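Local coordinates for beta-gamma-crystallin (Geodia cydonium, PDB 4IAU), which is of unknown function but binds calcium and folds into Greek key motifs of the beta/gamma-crystallin family, at residues T3-L8 with R33-M38; E21-T26 with A45-A50; W123-Q128 with K157-E162. All blocks are in the same frame, centred on the assembly; numbering follows the deposited sequence.

Contact 1: residues T3-L8 with R33-M38. With GOL (glycerol), chain F.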
loop_
_atom_site.group_PDB
_atom_site.type_symbol
_atom_site.label_atom_id
_atom_site.label_comp_id
_atom_site.label_asym_id
_atom_site.label_seq_id
_atom_site.Cartn_x
_atom_site.Cartn_y
_atom_site.Cartn_z
ATOM N N THR A 3 0.718 3.073 -16.124
ATOM C CA THR A 3 1.743 2.383 -15.382
ATOM C C THR A 3 1.213 1.286 -14.442
ATOM O O THR A 3 1.944 0.306 -14.127
ATOM C CB THR A 3 2.572 3.413 -14.580
ATOM O OG1 THR A 3 3.008 4.394 -15.535
ATOM C CG2 THR A 3 3.804 2.687 -14.180
ATOM N N ALA A 4 0.009 1.388 -13.982
ATOM C CA ALA A 4 -0.675 0.330 -13.213
ATOM C C ALA A 4 -2.055 0.149 -13.817
ATOM O O ALA A 4 -2.688 1.121 -14.232
ATOM C CB ALA A 4 -0.757 0.714 -11.751
ATOM N N LYS A 5 -2.532 -1.106 -13.837
ATOM C CA LYS A 5 -3.815 -1.388 -14.462
ATOM C C LYS A 5 -4.414 -2.639 -13.850
ATOM O O LYS A 5 -3.701 -3.636 -13.645
ATOM C CB LYS A 5 -3.657 -1.494 -15.973
ATOM C CG LYS A 5 -4.941 -1.390 -16.745
ATOM C CD LYS A 5 -4.669 -1.397 -18.265
ATOM C CE LYS A 5 -5.974 -1.222 -19.013
ATOM N NZ LYS A 5 -5.653 -1.264 -20.494
ATOM N N VAL A 6 -5.702 -2.608 -13.593
ATOM C CA VAL A 6 -6.435 -3.750 -13.081
ATOM C C VAL A 6 -7.796 -3.822 -13.776
ATOM O O VAL A 6 -8.437 -2.818 -13.993
ATOM C CB VAL A 6 -6.554 -3.712 -11.539
ATOM C CG1 VAL A 6 -7.317 -2.471 -11.063
ATOM C CG2 VAL A 6 -7.195 -4.979 -11.005
ATOM N N THR A 7 -8.209 -5.048 -14.069
ATOM C CA THR A 7 -9.531 -5.330 -14.554
ATOM C C THR A 7 -10.360 -5.923 -13.408
ATOM O O THR A 7 -9.908 -6.829 -12.710
ATOM C CB THR A 7 -9.498 -6.372 -15.685
ATOM O OG1 THR A 7 -8.776 -5.838 -16.792
ATOM C CG2 THR A 7 -10.916 -6.787 -16.137
ATOM N N LEU A 8 -11.567 -5.393 -13.230
ATOM C CA LEU A 8 -12.507 -5.866 -12.241
ATOM C C LEU A 8 -13.801 -6.226 -12.937
ATOM O O LEU A 8 -14.227 -5.584 -13.887
ATOM C CB LEU A 8 -12.788 -4.816 -11.149
ATOM C CG LEU A 8 -11.577 -4.476 -10.260
ATOM C CD1 LEU A 8 -11.865 -3.279 -9.410
ATOM C CD2 LEU A 8 -11.212 -5.658 -9.439
ATOM N N ARG A 33 -8.307 -9.171 -12.134
ATOM C CA ARG A 33 -7.048 -9.501 -12.778
ATOM C C ARG A 33 -6.184 -8.236 -12.832
ATOM O O ARG A 33 -6.490 -7.322 -13.581
ATOM C CB ARG A 33 -7.218 -10.052 -14.176
ATOM C CG ARG A 33 -5.919 -10.437 -14.846
ATOM C CD ARG A 33 -6.133 -10.944 -16.228
ATOM N NE ARG A 33 -4.888 -11.044 -16.966
ATOM C CZ ARG A 33 -4.807 -11.395 -18.239
ATOM N NH1 ARG A 33 -5.916 -11.730 -18.892
ATOM N NH2 ARG A 33 -3.598 -11.367 -18.795
ATOM N N VAL A 34 -5.112 -8.208 -12.020
ATOM C CA VAL A 34 -4.121 -7.151 -12.143
ATOM C C VAL A 34 -3.288 -7.417 -13.394
ATOM O O VAL A 34 -2.669 -8.483 -13.507
ATOM C CB VAL A 34 -3.203 -7.091 -10.917
ATOM C CG1 VAL A 34 -2.079 -6.113 -11.167
ATOM C CG2 VAL A 34 -3.984 -6.702 -9.680
ATOM N N THR A 35 -3.299 -6.488 -14.338
ATOM C CA THR A 35 -2.539 -6.660 -15.583
ATOM C C THR A 35 -1.224 -5.881 -15.561
ATOM O O THR A 35 -0.296 -6.312 -16.260
ATOM C CB THR A 35 -3.400 -6.296 -16.775
ATOM O OG1 THR A 35 -3.809 -4.951 -16.664
ATOM C CG2 THR A 35 -4.596 -7.245 -16.863
ATOM N N LYS A 36 -1.117 -4.822 -14.780
ATOM C CA LYS A 36 0.126 -4.076 -14.636
ATOM C C LYS A 36 0.218 -3.557 -13.207
ATOM O O LYS A 36 -0.701 -2.953 -12.682
ATOM C CB LYS A 36 0.232 -2.866 -15.566
ATOM C CG LYS A 36 0.099 -3.147 -17.039
ATOM C CD LYS A 36 0.151 -1.790 -17.822
ATOM C CE LYS A 36 -0.065 -2.014 -19.253
ATOM N NZ LYS A 36 -0.120 -0.618 -19.831
ATOM N N GLY A 37 1.380 -3.759 -12.601
ATOM C CA GLY A 37 1.685 -3.164 -11.312
ATOM C C GLY A 37 1.262 -4.057 -10.156
ATOM O O GLY A 37 1.239 -5.283 -10.240
HETATM N N MSE A 38 0.978 -3.415 -9.019
HETATM C CA MSE A 38 0.578 -4.075 -7.792
HETATM C C MSE A 38 -0.553 -3.244 -7.182
HETATM O O MSE A 38 -0.444 -2.018 -7.149
HETATM C CB MSE A 38 1.732 -4.156 -6.804
HETATM C CG MSE A 38 2.841 -5.054 -7.254
HETATM SE SE MSE A 38 4.194 -5.221 -5.842
HETATM C CE MSE A 38 3.148 -4.468 -4.419
HETATM C C1 GOL F . -3.869 0.762 -21.748
HETATM O O1 GOL F . -3.934 1.515 -20.483
HETATM C C2 GOL F . -2.414 0.435 -21.834
HETATM O O2 GOL F . -1.998 0.854 -20.531
HETATM C C3 GOL F . -1.976 -0.962 -22.167
HETATM O O3 GOL F . -2.478 -2.047 -21.284
HETATM O O HOH W 1 -6.386 -4.409 -17.255
#
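Lys5 and Lys36 face each other at a classic beta bulge, where antiparallel strands 5-8 and 33-36 of a Greek key sheet slip by one residue. Thr35 and Lys36 together oppose the single Lys5, whose carbonyl O is gripped by two N-H groups. Thr35 N sits 3.0 Å from Lys5 O with a bent angle of 143° at the hydrogen, while Lys36 N lies 3.1 Å from Lys5 O and points straighter, at 165°. Lys5 N returns a bond to Lys36 O (2.8 Å). With CG anti to the backbone N (chi1 -163°) and an extended tail, Lys5 passes Thr35 OG1 and, in the conformer described, its ammonium comes near that of Lys36. Both ammonium groups approach a glycerol, probably from the crystallisation liquor, though the Lys36 contact is doubtfully short and that of Lys5 weak. Lys36 NZ also bonds Ser2 O; an alanine here would probably leave that carbonyl without its charged mate and the N-terminal end freer to move. Past the bulge, Thr7 N meets Arg33 O at 2.9 Å, while Arg33 NE turns to Ser63 O. Lys5, Thr7, Arg33 and Lys36 share one face; on the opposite face Val6 CG2 touches Val34 CG2 (3.9 Å), and both valines pack on Trp39. Thr7 OG1, bonded to Asp17, also accepts from a water 2.8 Å away, and that water lies 2.7 Å from Thr35 OG1.

Contact 2: residues E21-T26 with A45-A50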
loop_
_atom_site.group_PDB
_atom_site.type_symbol
_atom_site.label_atom_id
_atom_site.label_comp_id
_atom_site.label_asym_id
_atom_site.label_seq_id
_atom_site.Cartn_x
_atom_site.Cartn_y
_atom_site.Cartn_z
ATOM N N GLU A 21 -6.066 5.300 -8.339
ATOM C CA GLU A 21 -6.682 4.992 -7.059
ATOM C C GLU A 21 -8.169 5.315 -7.053
ATOM O O GLU A 21 -8.603 6.314 -7.614
ATOM C CB GLU A 21 -5.971 5.713 -5.908
ATOM C CG GLU A 21 -6.215 7.210 -5.813
ATOM C CD GLU A 21 -5.547 7.824 -4.612
ATOM O OE1 GLU A 21 -6.047 7.546 -3.489
ATOM O OE2 GLU A 21 -4.511 8.480 -4.735
ATOM N N GLN A 22 -8.938 4.478 -6.348
ATOM C CA GLN A 22 -10.355 4.629 -6.178
ATOM C C GLN A 22 -10.711 4.605 -4.704
ATOM O O GLN A 22 -10.721 3.528 -4.079
ATOM C CB GLN A 22 -11.104 3.508 -6.947
ATOM C CG GLN A 22 -10.719 3.463 -8.413
ATOM C CD GLN A 22 -11.039 4.688 -9.219
ATOM O OE1 GLN A 22 -12.098 5.303 -9.105
ATOM N NE2 GLN A 22 -10.113 5.078 -10.097
ATOM N N THR A 23 -10.974 5.772 -4.120
ATOM C CA THR A 23 -11.289 5.895 -2.724
ATOM C C THR A 23 -12.667 5.388 -2.380
ATOM O O THR A 23 -12.957 5.049 -1.221
ATOM C CB THR A 23 -11.241 7.409 -2.267
ATOM O OG1 THR A 23 -12.094 8.153 -3.191
ATOM C CG2 THR A 23 -9.890 7.992 -2.390
ATOM N N ASN A 24 -13.553 5.399 -3.373
ATOM C CA ASN A 24 -14.921 4.872 -3.277
ATOM C C ASN A 24 -15.201 4.200 -4.629
ATOM O O ASN A 24 -14.571 4.557 -5.626
ATOM C CB ASN A 24 -15.953 5.948 -3.048
ATOM C CG ASN A 24 -15.790 6.754 -1.823
ATOM O OD1 ASN A 24 -16.161 6.340 -0.714
ATOM N ND2 ASN A 24 -15.241 7.939 -2.007
ATOM N N ILE A 25 -16.135 3.274 -4.638
ATOM C CA ILE A 25 -16.513 2.603 -5.884
ATOM C C ILE A 25 -17.987 2.268 -5.731
ATOM O O ILE A 25 -18.375 1.597 -4.788
ATOM C CB ILE A 25 -15.555 1.418 -6.187
ATOM C CG1 ILE A 25 -15.905 0.806 -7.533
ATOM C CG2 ILE A 25 -15.511 0.366 -5.122
ATOM C CD1 ILE A 25 -15.567 1.709 -8.683
ATOM N N THR A 26 -18.825 2.686 -6.672
ATOM C CA THR A 26 -20.273 2.395 -6.542
ATOM C C THR A 26 -20.596 0.951 -6.901
ATOM O O THR A 26 -21.386 0.269 -6.245
ATOM C CB THR A 26 -21.090 3.394 -7.360
ATOM O OG1 THR A 26 -20.997 4.684 -6.754
ATOM C CG2 THR A 26 -22.553 3.002 -7.284
ATOM N N ALA A 45 -14.346 1.852 2.342
ATOM C CA ALA A 45 -13.928 3.047 1.581
ATOM C C ALA A 45 -12.722 3.684 2.235
ATOM O O ALA A 45 -12.401 3.463 3.400
ATOM C CB ALA A 45 -15.082 4.025 1.497
ATOM N N ASN A 46 -12.033 4.509 1.439
ATOM C CA ASN A 46 -10.924 5.260 1.986
ATOM C C ASN A 46 -9.873 4.347 2.596
ATOM O O ASN A 46 -9.206 4.704 3.575
ATOM C CB ASN A 46 -11.380 6.367 2.963
ATOM C CG ASN A 46 -12.433 7.217 2.287
ATOM O OD1 ASN A 46 -12.288 7.680 1.151
ATOM N ND2 ASN A 46 -13.551 7.377 2.968
ATOM N N TYR A 47 -9.683 3.188 1.995
ATOM C CA TYR A 47 -8.534 2.337 2.294
ATOM C C TYR A 47 -8.552 1.915 3.743
ATOM O O TYR A 47 -7.543 1.916 4.453
ATOM C CB TYR A 47 -7.214 2.968 1.878
ATOM C CG TYR A 47 -7.319 3.685 0.534
ATOM C CD1 TYR A 47 -7.742 3.024 -0.601
ATOM C CD2 TYR A 47 -7.060 5.063 0.443
ATOM C CE1 TYR A 47 -7.886 3.669 -1.810
ATOM C CE2 TYR A 47 -7.196 5.717 -0.774
ATOM C CZ TYR A 47 -7.613 5.011 -1.914
ATOM O OH TYR A 47 -7.758 5.584 -3.158
ATOM N N ASN A 48 -9.719 1.450 4.222
ATOM C CA ASN A 48 -9.848 0.916 5.575
ATOM C C ASN A 48 -9.526 1.942 6.638
ATOM O O ASN A 48 -9.082 1.627 7.740
ATOM C CB ASN A 48 -9.089 -0.383 5.793
ATOM C CG ASN A 48 -9.751 -1.551 5.116
ATOM O OD1 ASN A 48 -10.900 -1.491 4.668
ATOM N ND2 ASN A 48 -9.037 -2.697 5.081
ATOM N N ASP A 49 -9.856 3.224 6.349
ATOM C CA ASP A 49 -9.565 4.233 7.374
ATOM C C ASP A 49 -10.366 4.030 8.652
ATOM O O ASP A 49 -9.824 4.170 9.744
ATOM C CB ASP A 49 -9.812 5.646 6.795
ATOM C CG ASP A 49 -9.220 6.725 7.665
ATOM O OD1 ASP A 49 -8.014 6.606 8.046
ATOM O OD2 ASP A 49 -9.947 7.680 7.975
ATOM N N ALA A 50 -11.675 3.733 8.539
ATOM C CA ALA A 50 -12.513 3.682 9.741
ATOM C C ALA A 50 -12.011 2.605 10.679
ATOM O O ALA A 50 -12.057 2.783 11.914
ATOM C CB ALA A 50 -13.954 3.464 9.367
HETATM O O HOH W 2 -16.223 7.879 1.624
#
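Tyr47 and Glu21 make the short hydrogen bond of this contact: Tyr47 OH donates to Glu21 OE1 at 2.6 Å. The carboxylate oxygen lies at the edge of the phenol ring, near its plane, and is met on its anti side, 16° out of the carboxylate plane. The two side chains cross at about a right angle, with ring and carboxylate planes 46° apart. Glu21 CG stands between its own backbone N and carbonyl carbon (chi1 73°), and the extended chain beyond it passes close to the phenol oxygen. A second direct bond is made by the backbone, Asn46 N to Thr23 O at 2.9 Å and nearly straight. Water carries a third link, donating to Asn24 OD1 (2.8 Å) and accepting from Asn46 ND2 (3.0 Å).

Van der Waals contacts fill in between. In the conformer described, Thr23 CG2 comes obliquely to Tyr47 OH, 3.3 Å away, and Ala45 CB rests against Asn24 OD1 at 3.4 Å. Tyr47 CE1 passes 3.6 Å from Gln22 O.

Asn46, Tyr47 and Asn48 all have left-handed backbone angles, a short helical turn from which the Tyr47 ring reaches Glu21 and Thr23. The ring also meets Tyr42 of strand 38-42 and makes a cation-pi contact with Arg77 of strand 75-78. An aromatic folded back onto an earlier one is consistent with the folded hairpin of the crystallin Greek key motif.

Contact 3: residues W123-Q128 with K157-E162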
loop_
_atom_site.group_PDB
_atom_site.type_symbol
_atom_site.label_atom_id
_atom_site.label_comp_id
_atom_site.label_asym_id
_atom_site.label_seq_id
_atom_site.Cartn_x
_atom_site.Cartn_y
_atom_site.Cartn_z
ATOM N N TRP A 123 17.234 0.684 2.670
ATOM C CA TRP A 123 16.860 1.912 3.369
ATOM C C TRP A 123 17.255 1.812 4.834
ATOM O O TRP A 123 17.245 0.730 5.418
ATOM C CB TRP A 123 15.340 2.098 3.270
ATOM C CG TRP A 123 14.781 2.165 1.885
ATOM C CD1 TRP A 123 14.578 1.109 1.019
ATOM C CD2 TRP A 123 14.375 3.345 1.194
ATOM N NE1 TRP A 123 14.067 1.572 -0.158
ATOM C CE2 TRP A 123 13.907 2.939 -0.076
ATOM C CE3 TRP A 123 14.341 4.691 1.537
ATOM C CZ2 TRP A 123 13.408 3.833 -1.010
ATOM C CZ3 TRP A 123 13.821 5.583 0.610
ATOM C CH2 TRP A 123 13.352 5.152 -0.648
ATOM N N ARG A 124 17.505 2.968 5.421
ATOM C CA ARG A 124 17.696 3.083 6.868
ATOM C C ARG A 124 16.536 3.900 7.420
ATOM O O ARG A 124 16.176 4.949 6.912
ATOM C CB ARG A 124 19.028 3.790 7.209
ATOM C CG ARG A 124 20.224 2.978 6.835
ATOM C CD ARG A 124 21.461 3.417 7.582
ATOM N NE ARG A 124 21.320 2.672 8.868
ATOM C CZ ARG A 124 21.670 1.416 9.129
ATOM N NH1 ARG A 124 22.252 0.613 8.225
ATOM N NH2 ARG A 124 21.427 0.954 10.355
ATOM N N LEU A 125 15.930 3.356 8.476
ATOM C CA LEU A 125 14.708 3.868 9.065
ATOM C C LEU A 125 15.025 4.459 10.445
ATOM O O LEU A 125 15.613 3.764 11.290
ATOM C CB LEU A 125 13.688 2.749 9.242
ATOM C CG LEU A 125 12.978 2.337 7.926
ATOM C CD1 LEU A 125 13.888 1.704 6.908
ATOM C CD2 LEU A 125 11.835 1.404 8.280
ATOM N N TYR A 126 14.546 5.675 10.673
ATOM C CA TYR A 126 14.847 6.476 11.858
ATOM C C TYR A 126 13.592 6.939 12.547
ATOM O O TYR A 126 12.566 7.235 11.908
ATOM C CB TYR A 126 15.646 7.721 11.449
ATOM C CG TYR A 126 16.939 7.486 10.781
ATOM C CD1 TYR A 126 16.979 7.251 9.408
ATOM C CD2 TYR A 126 18.166 7.554 11.466
ATOM C CE1 TYR A 126 18.204 7.051 8.774
ATOM C CE2 TYR A 126 19.378 7.358 10.837
ATOM C CZ TYR A 126 19.389 7.102 9.482
ATOM O OH TYR A 126 20.542 6.912 8.782
ATOM N N GLU A 127 13.643 7.062 13.876
ATOM C CA GLU A 127 12.549 7.530 14.717
ATOM C C GLU A 127 12.763 9.021 15.092
ATOM O O GLU A 127 12.105 9.526 15.972
ATOM C CB GLU A 127 12.394 6.672 15.917
ATOM C CG GLU A 127 11.914 5.265 15.595
ATOM C CD GLU A 127 11.570 4.472 16.863
ATOM O OE1 GLU A 127 11.614 5.007 17.981
ATOM O OE2 GLU A 127 11.305 3.275 16.714
ATOM N N GLN A 128 13.667 9.690 14.393
ATOM C CA GLN A 128 13.830 11.140 14.444
ATOM C C GLN A 128 13.880 11.674 13.049
ATOM O O GLN A 128 14.198 10.916 12.113
ATOM C CB GLN A 128 15.136 11.480 15.195
ATOM C CG GLN A 128 15.104 11.136 16.646
ATOM C CD GLN A 128 16.417 11.407 17.329
ATOM O OE1 GLN A 128 16.911 12.562 17.330
ATOM N NE2 GLN A 128 16.942 10.339 17.908
ATOM N N LYS A 157 10.080 8.603 11.354
ATOM C CA LYS A 157 10.165 10.010 11.035
ATOM C C LYS A 157 11.058 10.341 9.871
ATOM O O LYS A 157 10.881 11.424 9.259
ATOM C CB LYS A 157 10.566 10.823 12.269
ATOM C CG LYS A 157 9.412 11.072 13.206
ATOM C CD LYS A 157 9.861 11.962 14.397
ATOM C CE LYS A 157 8.685 12.397 15.254
ATOM N NZ LYS A 157 7.924 11.272 15.866
ATOM N N SER A 158 12.029 9.529 9.506
ATOM C CA SER A 158 12.817 9.743 8.331
ATOM C C SER A 158 13.314 8.405 7.814
ATOM O O SER A 158 13.391 7.424 8.586
ATOM C CB SER A 158 13.959 10.728 8.531
ATOM O OG SER A 158 14.871 10.338 9.527
HETATM N N MSE A 159 13.618 8.343 6.517
HETATM C CA MSE A 159 13.977 7.097 5.859
HETATM C C MSE A 159 14.915 7.439 4.731
HETATM O O MSE A 159 14.556 8.156 3.826
HETATM C CB MSE A 159 12.701 6.352 5.447
HETATM C CG MSE A 159 12.905 4.972 4.888
HETATM SE SE MSE A 159 11.193 4.063 4.828
HETATM C CE MSE A 159 11.580 2.809 3.447
ATOM N N GLU A 160 16.162 6.915 4.819
ATOM C CA GLU A 160 17.231 7.276 3.919
ATOM C C GLU A 160 17.493 6.100 2.979
ATOM O O GLU A 160 17.638 4.951 3.422
ATOM C CB GLU A 160 18.511 7.633 4.721
ATOM C CG GLU A 160 19.549 8.222 3.804
ATOM C CD GLU A 160 20.557 9.142 4.419
ATOM O OE1 GLU A 160 21.062 8.653 5.435
ATOM O OE2 GLU A 160 20.827 10.274 3.936
ATOM N N ARG A 161 17.568 6.362 1.685
ATOM C CA ARG A 161 17.888 5.332 0.716
ATOM C C ARG A 161 19.392 5.229 0.610
ATOM O O ARG A 161 20.068 6.224 0.381
ATOM C CB ARG A 161 17.236 5.666 -0.627
ATOM C CG ARG A 161 17.367 4.513 -1.609
ATOM C CD ARG A 161 16.593 4.798 -2.827
ATOM N NE ARG A 161 16.663 3.699 -3.745
ATOM C CZ ARG A 161 15.721 3.321 -4.621
ATOM N NH1 ARG A 161 14.605 4.031 -4.711
ATOM N NH2 ARG A 161 16.073 2.234 -5.261
ATOM N N GLU A 162 19.901 4.032 0.738
ATOM C CA GLU A 162 21.344 3.778 0.639
ATOM C C GLU A 162 21.694 3.659 -0.808
ATOM O O GLU A 162 20.930 3.467 -1.784
ATOM C CB GLU A 162 21.712 2.502 1.406
ATOM C CG GLU A 162 21.389 2.417 2.870
ATOM C CD GLU A 162 21.980 1.230 3.605
ATOM O OE1 GLU A 162 22.088 0.129 3.022
ATOM O OE2 GLU A 162 22.365 1.353 4.797
HETATM O O HOH W 3 9.357 9.130 16.602
#
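Arg124 and Glu160 exchange backbone bonds at the centre of an antiparallel pair, strands 123-126 and 158-161, whose axes come within 4.5 Å and run at 164° to each other. Arg124 N lies 2.8 Å from Glu160 O, and Glu160 N bonds back to Arg124 O. Tyr126 N continues the ladder to Ser158 O. At this end a classic beta bulge sets Lys157 and Ser158 opposite Tyr126, so Tyr126 O takes a straight bond from Lys157 N (2.9 Å) and only a weak one from Ser158 N.

The Trp123 indole is sandwiched between two alkyl groups, each offset toward the rim. The terminal CE of Met159, a selenomethionine in this crystal, makes a CH-pi contact over one face, 3.9 Å from the centroid of the Trp123 five-membered ring. Over the opposite face Arg161 CB stands 3.8 Å from the centroid of the Trp123 six-membered ring, 16° off the normal. Met159 CG is anti to the backbone N (chi1 -174°), which sets it beside Leu125 CD1 at 4.0 Å. On the other face of the sheet Ser158 OG donates to Gln128 O (2.7 Å) and also receives Tyr131 N. Glu162 OE2 meets the edge of the Arg124 guanidinium in plane, a long salt bridge of 3.5 Å to Arg124 NH1. The same oxygen pairs with Arg137, and Arg124 NE bonds Ser135 OG.

Strand 123-126 runs between 158-161 and 135-138. From the face that carries Trp123, Leu125 and Met159, Met159 reaches Ala86, Leu88 and Ile118, and Trp123 touches Ile118 too, joining this sheet to the one that holds strands 86-89 and 115-118.

In the fold
Contacts 1 and 2 belong to the same end of the chain, their centres 17 Å apart, and their segments alternate in sequence; the nearest atoms still stay about 6 Å apart. Contact 3 follows both in series and lies on the opposite side of the chain's centre, its centre 30 Å from that of contact 1 and 29 Å from that of contact 2. The calcium ion, bound by Lys90, Gly112, Ser114 and Asp154, is touched by none of them. It is about 13 Å from the Tyr47 side chain in contact 2 and about 11 Å from the Lys157 side chain in contact 3, whereas contact 1 lies away from the site.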